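Local atomic coordinates of exonuclease mut-7 homolog (Aedes aegypti, PDB entry 7JW2), a protein that probably acts as a magnesium-dependent 3'-5' exoribonuclease that trims the 3' ends of AGO1-bound microRNAs, its exonuclease domain being the part in this crystal. Residues 149-154 / 161-166. Numbering follows the deposited sequence.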
# COMPACT_ATOMS: atom_id res chain seq x y z
N GLN A 149 -33.41 18.93 0.25
CA GLN A 149 -32.33 18.32 -0.52
C GLN A 149 -31.17 17.92 0.39
O GLN A 149 -30.09 18.52 0.39
CB GLN A 149 -31.87 19.25 -1.64
CG GLN A 149 -32.88 19.41 -2.77
CD GLN A 149 -32.25 19.86 -4.07
OE1 GLN A 149 -32.73 19.52 -5.16
NE2 GLN A 149 -31.16 20.62 -3.97
N ASN A 150 -31.41 16.89 1.19
CA ASN A 150 -30.39 16.28 2.04
C ASN A 150 -30.24 14.80 1.68
O ASN A 150 -31.02 14.25 0.91
CB ASN A 150 -30.73 16.44 3.53
CG ASN A 150 -32.12 15.93 3.88
OD1 ASN A 150 -32.48 14.79 3.57
ND2 ASN A 150 -32.91 16.78 4.52
N LEU A 151 -29.20 14.17 2.24
CA LEU A 151 -28.90 12.79 1.85
C LEU A 151 -29.99 11.83 2.30
O LEU A 151 -30.33 10.88 1.57
CB LEU A 151 -27.53 12.37 2.40
CG LEU A 151 -27.13 10.92 2.12
CD1 LEU A 151 -27.01 10.67 0.62
CD2 LEU A 151 -25.83 10.55 2.83
N ALA A 152 -30.57 12.04 3.48
CA ALA A 152 -31.61 11.13 3.95
C ALA A 152 -32.79 11.10 2.99
O ALA A 152 -33.35 10.03 2.73
CB ALA A 152 -32.07 11.54 5.35
N ASN A 153 -33.16 12.25 2.45
CA ASN A 153 -34.28 12.28 1.51
C ASN A 153 -33.90 11.65 0.17
O ASN A 153 -34.73 11.00 -0.47
CB ASN A 153 -34.78 13.71 1.33
CG ASN A 153 -35.54 14.21 2.54
OD1 ASN A 153 -35.93 13.42 3.40
ND2 ASN A 153 -35.73 15.51 2.63
N LEU A 154 -32.65 11.84 -0.27
CA LEU A 154 -32.22 11.21 -1.51
C LEU A 154 -32.21 9.69 -1.38
O LEU A 154 -32.52 8.97 -2.34
CB LEU A 154 -30.83 11.73 -1.90
CG LEU A 154 -30.37 11.35 -3.30
CD1 LEU A 154 -31.46 11.63 -4.34
CD2 LEU A 154 -29.08 12.10 -3.63
N LYS A 161 -36.29 3.35 1.35
CA LYS A 161 -36.16 3.08 2.77
C LYS A 161 -35.68 4.33 3.50
O LYS A 161 -35.12 5.25 2.90
CB LYS A 161 -35.21 1.91 3.03
CG LYS A 161 -35.74 0.59 2.49
CD LYS A 161 -34.70 -0.50 2.56
CE LYS A 161 -35.27 -1.83 2.10
NZ LYS A 161 -34.54 -2.98 2.70
N LYS A 162 -35.95 4.36 4.80
CA LYS A 162 -35.52 5.47 5.63
C LYS A 162 -34.05 5.30 6.00
O LYS A 162 -33.60 4.20 6.34
CB LYS A 162 -36.38 5.53 6.89
CG LYS A 162 -36.14 6.72 7.78
CD LYS A 162 -36.77 6.48 9.15
CE LYS A 162 -36.31 7.51 10.16
NZ LYS A 162 -36.83 8.86 9.83
N LEU A 163 -33.28 6.39 5.92
CA LEU A 163 -31.90 6.40 6.38
C LEU A 163 -31.88 6.69 7.88
O LEU A 163 -32.26 7.78 8.31
CB LEU A 163 -31.07 7.44 5.62
CG LEU A 163 -29.59 7.50 5.97
CD1 LEU A 163 -28.89 6.29 5.41
CD2 LEU A 163 -28.97 8.80 5.45
N ASP A 164 -31.45 5.71 8.66
CA ASP A 164 -31.33 5.89 10.11
C ASP A 164 -30.16 6.82 10.41
O ASP A 164 -28.99 6.45 10.23
CB ASP A 164 -31.14 4.54 10.80
CG ASP A 164 -31.07 4.65 12.32
OD1 ASP A 164 -30.97 5.77 12.85
OD2 ASP A 164 -31.09 3.59 12.99
N LYS A 165 -30.48 8.04 10.85
CA LYS A 165 -29.51 9.08 11.15
C LYS A 165 -29.27 9.26 12.64
O LYS A 165 -28.69 10.28 13.04
CB LYS A 165 -29.97 10.40 10.55
CG LYS A 165 -29.58 10.60 9.11
CD LYS A 165 -30.12 11.92 8.58
CE LYS A 165 -31.52 12.19 9.11
NZ LYS A 165 -31.93 13.60 8.85
N SER A 166 -29.70 8.32 13.47
CA SER A 166 -29.63 8.52 14.92
C SER A 166 -28.19 8.64 15.42
O SER A 166 -27.96 9.22 16.48
CB SER A 166 -30.34 7.39 15.65
OG SER A 166 -29.67 6.16 15.48
O HOH W 1 -34.51 8.88 4.75
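A single water joins the carbonyl oxygen of Ala152 to the amide of Leu163: it donates to Ala152 O over 2.6 Å and accepts from Leu163 N at 3.0 Å, thereby linking the first turn of a helix to the extended segment that returns past it. Beside this bridge the contact is apolar. Leu163 carries CG anti to its backbone N (chi1 -177°), and its CD2 methyl settles against the helix backbone, 3.8 Å from Ala152 CA, with Leu151 CG a looser neighbour. Ala152 CA and Leu163 CA are 5.3 Å apart, a close approach consistent with the small side chain of Ala152. Over that methyl run the CD and CE methylenes of Lys165: CD lies 3.8 Å from Ala152 CB, and the bend at chi3 (-40°) keeps CE close to the same methyl, a contact of hydrocarbon rather than of charge. Each segment is also shaped locally. Asn150 is the N-cap, its OD1 accepting from Asn153 N at 2.9 Å, while Asp164 OD1 accepts from Ser166 N, which makes an Asx turn just after Leu163, and also from Ser166 OG on the same face of the carboxylate plane. In this DEDD-type exonuclease domain of the RNase H clan, the contact lies where the loop after helix 151-159 turns back past the start of that helix, whose Leu151 and Leu154 pack on the long helix 179-205, with Leu154 also touching Trp129 of helix 125-132.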